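PDB 5G5Y: fructooligosaccharide ABC transporter substrate-binding protein FusA from Streptococcus pneumoniae, which captures short- and long-chain fructooligosaccharides, preferring tetrasaccharides and larger, and serves as the solute-binding component of the FusABC-MsmK importer. Local coordinates for residues A[341-346]-A[352-357]; A[22-27]-A[335-340]; A[169-172]-A[178-181]. All coordinates share one frame; numbering follows the deposited sequence.

Contact 1 of 3, residues A[341-346]-A[352-357]; sequences GTYGDD and FELDQA
Y343 lays one face of its phenol ring against L354, whose CB sits 3.9 Å from the ring centroid and only 16° from the ring normal, a CH-pi contact. The pair lies beside a beta-hairpin: strand 352-355, which pairs antiparallel with strand 360-363, is met on its other edge by the extended loop that follows helix 332-340. The two side chains run side by side in the same direction, so L354 also brings its CD2 branch over the far part of the ring, 3.8 Å from Y343 CZ. Y343 holds CG between its backbone N and carbonyl carbon (chi1 65°), which turns the ring alongside the leucine; R27 of helix 23-32 makes a cation-pi contact with the same ring.

A single direct backbone hydrogen bond joins the segments, from F352 N to T342 O at 3.0 Å, with the donor standing about 40° out of the carbonyl plane. Further along, the chains part and a water takes over, accepting from G344 N and donating to F352 O; Y343 CA-H also approaches that carbonyl oxygen. The ring of F352 is buried, touching V336 and substrate-binding W340 of the preceding helix. G341, at positive phi just beyond that helix, lays its carbonyl alongside the phenylalanine's edge, G341 O lying in the ring plane and 3.4 Å from F352 CE2.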
# COMPACT_ATOMS: atom_id res chain seq x y z
N GLY A 341 9.83 -1.65 -16.13
CA GLY A 341 10.65 -2.36 -17.11
C GLY A 341 10.76 -1.63 -18.42
O GLY A 341 10.44 -0.46 -18.50
N THR A 342 11.22 -2.32 -19.46
CA THR A 342 11.45 -1.62 -20.71
C THR A 342 11.06 -2.45 -21.95
O THR A 342 10.41 -3.47 -21.83
CB THR A 342 12.90 -1.05 -20.73
OG1 THR A 342 13.05 -0.16 -21.84
CG2 THR A 342 13.95 -2.19 -20.79
N TYR A 343 11.45 -1.95 -23.12
CA TYR A 343 11.09 -2.50 -24.42
C TYR A 343 12.37 -2.62 -25.24
O TYR A 343 13.39 -1.98 -24.93
CB TYR A 343 10.17 -1.50 -25.16
CG TYR A 343 10.87 -0.20 -25.49
CD1 TYR A 343 10.90 0.85 -24.55
CD2 TYR A 343 11.59 -0.04 -26.69
CE1 TYR A 343 11.59 2.02 -24.81
CE2 TYR A 343 12.27 1.14 -26.96
CZ TYR A 343 12.27 2.16 -26.01
OH TYR A 343 12.94 3.31 -26.25
N GLY A 344 12.28 -3.42 -26.31
CA GLY A 344 13.28 -3.42 -27.39
C GLY A 344 14.57 -4.19 -27.15
O GLY A 344 15.48 -4.11 -27.97
N ASP A 345 14.67 -4.94 -26.06
CA ASP A 345 15.87 -5.76 -25.83
C ASP A 345 15.79 -7.04 -26.68
O ASP A 345 14.82 -7.79 -26.60
CB ASP A 345 16.03 -6.14 -24.36
CG ASP A 345 17.50 -6.51 -23.99
OD1 ASP A 345 18.36 -6.67 -24.90
OD2 ASP A 345 17.79 -6.63 -22.78
N ASP A 346 16.83 -7.28 -27.49
CA ASP A 346 16.97 -8.58 -28.18
C ASP A 346 17.71 -9.68 -27.38
O ASP A 346 17.82 -10.78 -27.87
CB ASP A 346 17.60 -8.39 -29.58
CG ASP A 346 19.05 -7.94 -29.53
OD1 ASP A 346 19.65 -7.90 -28.44
OD2 ASP A 346 19.60 -7.62 -30.60
N PHE A 352 7.54 -4.38 -21.90
CA PHE A 352 6.78 -3.54 -22.82
C PHE A 352 7.18 -3.67 -24.31
O PHE A 352 8.30 -4.06 -24.61
CB PHE A 352 7.05 -2.10 -22.49
CG PHE A 352 6.57 -1.68 -21.12
CD1 PHE A 352 5.22 -1.51 -20.87
CD2 PHE A 352 7.48 -1.34 -20.13
CE1 PHE A 352 4.78 -1.05 -19.62
CE2 PHE A 352 7.05 -0.88 -18.87
CZ PHE A 352 5.69 -0.72 -18.64
N GLU A 353 6.27 -3.32 -25.20
CA GLU A 353 6.63 -2.90 -26.56
C GLU A 353 6.29 -1.43 -26.69
O GLU A 353 5.31 -0.95 -26.10
CB GLU A 353 5.93 -3.73 -27.66
CG GLU A 353 4.42 -3.77 -27.57
CD GLU A 353 3.71 -4.24 -28.85
OE1 GLU A 353 4.35 -4.76 -29.80
OE2 GLU A 353 2.46 -4.08 -28.89
N LEU A 354 7.12 -0.70 -27.42
CA LEU A 354 6.88 0.69 -27.68
C LEU A 354 6.22 0.81 -29.03
O LEU A 354 6.74 0.30 -30.03
CB LEU A 354 8.20 1.46 -27.69
CG LEU A 354 8.17 2.94 -28.05
CD1 LEU A 354 7.47 3.75 -26.97
CD2 LEU A 354 9.60 3.46 -28.31
N ASP A 355 5.08 1.49 -29.07
CA ASP A 355 4.49 1.83 -30.34
C ASP A 355 5.20 3.07 -30.88
O ASP A 355 5.10 4.13 -30.26
CB ASP A 355 3.01 2.09 -30.21
CG ASP A 355 2.38 2.36 -31.57
OD1 ASP A 355 2.44 1.42 -32.40
OD2 ASP A 355 1.88 3.50 -31.82
N GLN A 356 5.92 2.90 -32.00
CA GLN A 356 6.73 3.96 -32.62
C GLN A 356 5.95 5.21 -32.87
O GLN A 356 6.35 6.29 -32.44
CB GLN A 356 7.30 3.51 -33.97
CG GLN A 356 8.51 2.60 -33.90
CD GLN A 356 9.18 2.39 -35.27
OE1 GLN A 356 8.65 2.82 -36.32
NE2 GLN A 356 10.34 1.73 -35.26
N ALA A 357 4.82 5.07 -33.56
CA ALA A 357 4.02 6.20 -33.99
C ALA A 357 3.44 7.01 -32.84
O ALA A 357 3.49 8.24 -32.87
CB ALA A 357 2.90 5.73 -34.89
O HOH W 1 9.73 -4.80 -26.74

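Contact 2 of 3, residues A[22-27]-A[335-340]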
# COMPACT_ATOMS: atom_id res chain seq x y z
N LYS A 22 21.95 -2.38 -17.26
CA LYS A 22 20.52 -2.28 -17.57
C LYS A 22 20.28 -1.42 -18.81
O LYS A 22 20.86 -0.35 -18.95
CB LYS A 22 19.75 -1.66 -16.40
CG LYS A 22 19.70 -2.55 -15.20
CD LYS A 22 18.79 -2.02 -14.09
CE LYS A 22 18.72 -3.01 -12.96
NZ LYS A 22 17.99 -2.55 -11.73
N LEU A 23 19.42 -1.91 -19.70
CA LEU A 23 19.06 -1.21 -20.93
C LEU A 23 18.50 0.21 -20.68
O LEU A 23 18.85 1.19 -21.40
CB LEU A 23 18.13 -2.09 -21.78
CG LEU A 23 17.74 -1.58 -23.15
CD1 LEU A 23 18.93 -1.14 -24.01
CD2 LEU A 23 16.94 -2.66 -23.87
N ILE A 24 17.66 0.35 -19.66
CA ILE A 24 17.15 1.69 -19.31
C ILE A 24 18.29 2.67 -19.04
O ILE A 24 18.26 3.82 -19.51
CB ILE A 24 16.16 1.62 -18.09
CG1 ILE A 24 14.80 1.04 -18.53
CG2 ILE A 24 15.93 2.99 -17.52
CD1 ILE A 24 13.88 0.69 -17.35
N LEU A 25 19.29 2.27 -18.29
CA LEU A 25 20.33 3.23 -17.93
C LEU A 25 21.32 3.50 -19.09
O LEU A 25 21.93 4.56 -19.15
CB LEU A 25 21.03 2.79 -16.68
CG LEU A 25 20.05 2.80 -15.49
CD1 LEU A 25 20.69 2.12 -14.31
CD2 LEU A 25 19.66 4.23 -15.13
N GLN A 26 21.48 2.52 -19.97
CA GLN A 26 22.27 2.67 -21.22
C GLN A 26 21.66 3.71 -22.14
O GLN A 26 22.36 4.63 -22.59
CB GLN A 26 22.34 1.32 -21.95
CG GLN A 26 23.31 0.40 -21.25
CD GLN A 26 23.19 -1.05 -21.66
OE1 GLN A 26 22.48 -1.40 -22.60
NE2 GLN A 26 23.88 -1.90 -20.95
N ARG A 27 20.34 3.61 -22.34
CA ARG A 27 19.62 4.62 -23.10
C ARG A 27 19.62 5.98 -22.42
O ARG A 27 19.80 7.00 -23.08
CB ARG A 27 18.16 4.19 -23.35
CG ARG A 27 18.03 2.97 -24.23
CD ARG A 27 16.62 2.84 -24.74
NE ARG A 27 16.39 1.61 -25.51
CZ ARG A 27 15.56 0.63 -25.19
NH1 ARG A 27 14.83 0.64 -24.06
NH2 ARG A 27 15.46 -0.41 -26.02
N SER A 335 9.31 7.61 -16.33
CA SER A 335 8.74 7.14 -15.07
C SER A 335 8.13 5.73 -15.19
O SER A 335 8.33 4.88 -14.33
CB SER A 335 7.71 8.12 -14.53
OG SER A 335 8.33 9.28 -14.05
N VAL A 336 7.38 5.49 -16.27
CA VAL A 336 6.72 4.24 -16.43
C VAL A 336 7.78 3.12 -16.53
O VAL A 336 7.69 2.13 -15.82
CB VAL A 336 5.77 4.24 -17.64
CG1 VAL A 336 5.31 2.85 -18.01
CG2 VAL A 336 4.58 5.18 -17.38
N GLN A 337 8.78 3.29 -17.39
CA GLN A 337 9.82 2.26 -17.55
C GLN A 337 10.63 2.07 -16.29
O GLN A 337 10.89 0.92 -15.85
CB GLN A 337 10.74 2.62 -18.70
CG GLN A 337 10.08 2.62 -20.05
CD GLN A 337 11.02 3.13 -21.11
OE1 GLN A 337 11.89 2.40 -21.54
NE2 GLN A 337 10.84 4.39 -21.53
N ASN A 338 11.01 3.18 -15.64
CA ASN A 338 11.80 3.06 -14.41
C ASN A 338 11.09 2.21 -13.35
O ASN A 338 11.72 1.43 -12.63
CB ASN A 338 12.16 4.42 -13.82
CG ASN A 338 13.17 5.18 -14.68
OD1 ASN A 338 13.61 4.71 -15.73
ND2 ASN A 338 13.51 6.38 -14.23
N ASN A 339 9.78 2.35 -13.31
CA ASN A 339 8.95 1.65 -12.34
C ASN A 339 8.79 0.16 -12.71
O ASN A 339 8.77 -0.69 -11.83
CB ASN A 339 7.56 2.29 -12.31
CG ASN A 339 6.74 1.90 -11.06
OD1 ASN A 339 7.23 1.98 -9.94
ND2 ASN A 339 5.49 1.52 -11.27
N TRP A 340 8.59 -0.13 -13.99
CA TRP A 340 8.08 -1.44 -14.41
C TRP A 340 8.94 -2.28 -15.36
O TRP A 340 8.72 -3.49 -15.43
CB TRP A 340 6.67 -1.29 -15.01
CG TRP A 340 5.56 -1.16 -14.03
CD1 TRP A 340 5.40 -1.87 -12.86
CD2 TRP A 340 4.39 -0.34 -14.16
NE1 TRP A 340 4.22 -1.49 -12.22
CE2 TRP A 340 3.58 -0.57 -13.00
CE3 TRP A 340 3.96 0.59 -15.10
CZ2 TRP A 340 2.38 0.13 -12.77
CZ3 TRP A 340 2.74 1.25 -14.88
CH2 TRP A 340 1.98 1.01 -13.73
O HOH W 2 14.53 3.18 -22.29
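I24 carries most of this helix-helix contact, reaching from helix 23-32 to the last turn of helix 332-340 with both of its branches. The segments run roughly antiparallel, at 148° with axes 11.0 Å apart, a separation bridged by side chains. CD1 of I24 ends on the backbone of Q337, 3.4 Å from Q337 O, and also lies 3.9 Å from Q337 CB. The other branch goes to N338: with I24 CG2 anti to its backbone N, the methyl comes within 3.4 Å of N338 OD1, the two side chains crossing at a slant. The N338 amide is held by its own polar partners, ND2 donating to Q329 OE1 and OD1 accepting from Q334 NE2.

The polar margin is made by Q337 and R27. Q337 OE1 remains 4.3 Å from R27 NH1, and a water fills the step, accepting from R27 NH1 at 3.1 Å and donating to Q337 OE1 at 2.9 Å. This water lies in the plane of the guanidinium, whose one face is covered centrally by L23 CG. Both polar ends have further partners in the loop after helix 332-340: R27 NH2 bonds Y343 O, and Q337 OE1 bonds T342 OG1.

Behind the interface, N339 and substrate-binding W340 face strand 384-386, while V336 and Q337 touch L361 of strand 360-363; helix 23-32 covers the flank of helix 332-340 that carries Q337 and N338.

Contact 3 of 3, residues A[169-172]-A[178-181]. With CA (calcium ion), chain C.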
# COMPACT_ATOMS: atom_id res chain seq x y z
N ASN A 169 -22.09 -27.36 7.79
CA ASN A 169 -22.85 -28.61 8.01
C ASN A 169 -23.30 -29.30 6.73
O ASN A 169 -23.75 -30.43 6.79
CB ASN A 169 -24.13 -28.29 8.80
CG ASN A 169 -23.84 -27.59 10.12
OD1 ASN A 169 -22.89 -27.91 10.81
ND2 ASN A 169 -24.68 -26.61 10.47
N GLY A 170 -23.24 -28.61 5.59
CA GLY A 170 -23.85 -29.10 4.35
C GLY A 170 -22.95 -29.91 3.44
O GLY A 170 -23.39 -30.33 2.38
N ASP A 171 -21.69 -30.08 3.80
CA ASP A 171 -20.72 -30.77 2.97
C ASP A 171 -20.79 -30.35 1.47
O ASP A 171 -21.01 -31.19 0.59
CB ASP A 171 -20.85 -32.30 3.16
CG ASP A 171 -19.78 -33.09 2.41
OD1 ASP A 171 -18.60 -32.65 2.40
OD2 ASP A 171 -20.13 -34.17 1.85
N PRO A 172 -20.59 -29.04 1.18
CA PRO A 172 -20.69 -28.61 -0.22
C PRO A 172 -19.64 -29.22 -1.17
O PRO A 172 -19.91 -29.35 -2.36
CB PRO A 172 -20.53 -27.08 -0.14
CG PRO A 172 -19.84 -26.83 1.16
CD PRO A 172 -20.44 -27.89 2.08
N ALA A 178 -16.67 -33.24 7.35
CA ALA A 178 -16.78 -31.87 7.85
C ALA A 178 -15.40 -31.19 7.77
O ALA A 178 -14.81 -30.80 8.78
CB ALA A 178 -17.31 -31.85 9.28
N ASP A 179 -14.91 -31.07 6.54
CA ASP A 179 -13.60 -30.47 6.27
C ASP A 179 -13.70 -28.97 5.86
O ASP A 179 -12.70 -28.26 5.88
CB ASP A 179 -12.87 -31.27 5.18
CG ASP A 179 -13.59 -31.27 3.82
OD1 ASP A 179 -14.85 -31.35 3.71
OD2 ASP A 179 -12.86 -31.25 2.82
N GLU A 180 -14.90 -28.52 5.54
CA GLU A 180 -15.14 -27.13 5.13
C GLU A 180 -14.80 -26.18 6.31
O GLU A 180 -15.23 -26.40 7.45
CB GLU A 180 -16.59 -26.93 4.68
CG GLU A 180 -16.96 -27.52 3.32
CD GLU A 180 -17.33 -29.02 3.32
OE1 GLU A 180 -17.32 -29.66 4.39
OE2 GLU A 180 -17.66 -29.57 2.22
N ILE A 181 -13.98 -25.17 6.02
CA ILE A 181 -13.63 -24.12 6.98
C ILE A 181 -14.48 -22.94 6.54
O ILE A 181 -14.16 -22.32 5.53
CB ILE A 181 -12.14 -23.78 6.95
CG1 ILE A 181 -11.29 -25.03 7.23
CG2 ILE A 181 -11.82 -22.68 7.99
CD1 ILE A 181 -9.80 -24.84 7.07
CA CA C . -16.79 -31.83 3.02
O HOH W 3 -19.68 -29.79 5.75
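D171 and E180 converge on a calcium ion, and around it the contact is tight. D171 binds through one oxygen, OD1 at 2.1 Å, its CG anti to the backbone N (chi1 -175°), which extends the carboxylate toward the metal. D179 is likewise monodentate, D179 OD1 also standing 2.1 Å from the ion. E180 chelates with both oxygens, E180 OE1 at 2.6 Å and E180 OE2 at 2.5 Å, its chain bent at chi2 (84°) so that the carboxylate folds back to the ion. The carboxylate planes of D171 and E180 stand 79° apart, and D171 OD1 comes to 3.2 Å from E180 OE2, a proximity of acidic oxygens that the shared cation would offset. P172 presses on the glutamate from the other direction: P172 CD is 3.3 Å from E180 OE2, and P172 CG packs on the E180 methylene CG. W145 of helix 143-148 touches both P172 and E180, so this side is buried.

Beyond the first shell the link is looser: a water accepts from D171 N at 2.8 Å and donates to E180 OE1, a metal ligand. D171 and D179 remain partly exposed here. D171 OD2, which does not bind the metal, accepts instead from G176 N within the loop.

N173, N175 and E177 complete the seven-oxygen shell, E177 through its main-chain O. Such a short acidic loop, with closely spaced Asp and Asn ligands and a terminal bidentate glutamate, is characteristic of EF-hand-like calcium sites; this one lies between helix 157-169 and strand 181-183.

Overall arrangement
Contacts 1 and 2 form one neighbourhood, their centres 11 Å apart, and share the end of helix 332-340: contact 2 flanks its last turn, and contact 1 gathers the chain just beyond it. R27 and Q337 tie the two together through T342 and Y343, and W340, a substrate-binding residue, belongs to a segment of contact 2 and touches F352 of contact 1. Both are partly buried and water-bridged; contact 1 sets an aromatic face against leucine, while in contact 2 isoleucine meets backbone and amide oxygens. Contact 3 stands about 50 Å from contact 1, between centres, in a peripheral loop. There oxygen ligands around calcium, mostly from carboxylates within the two segments, are the main cohesion.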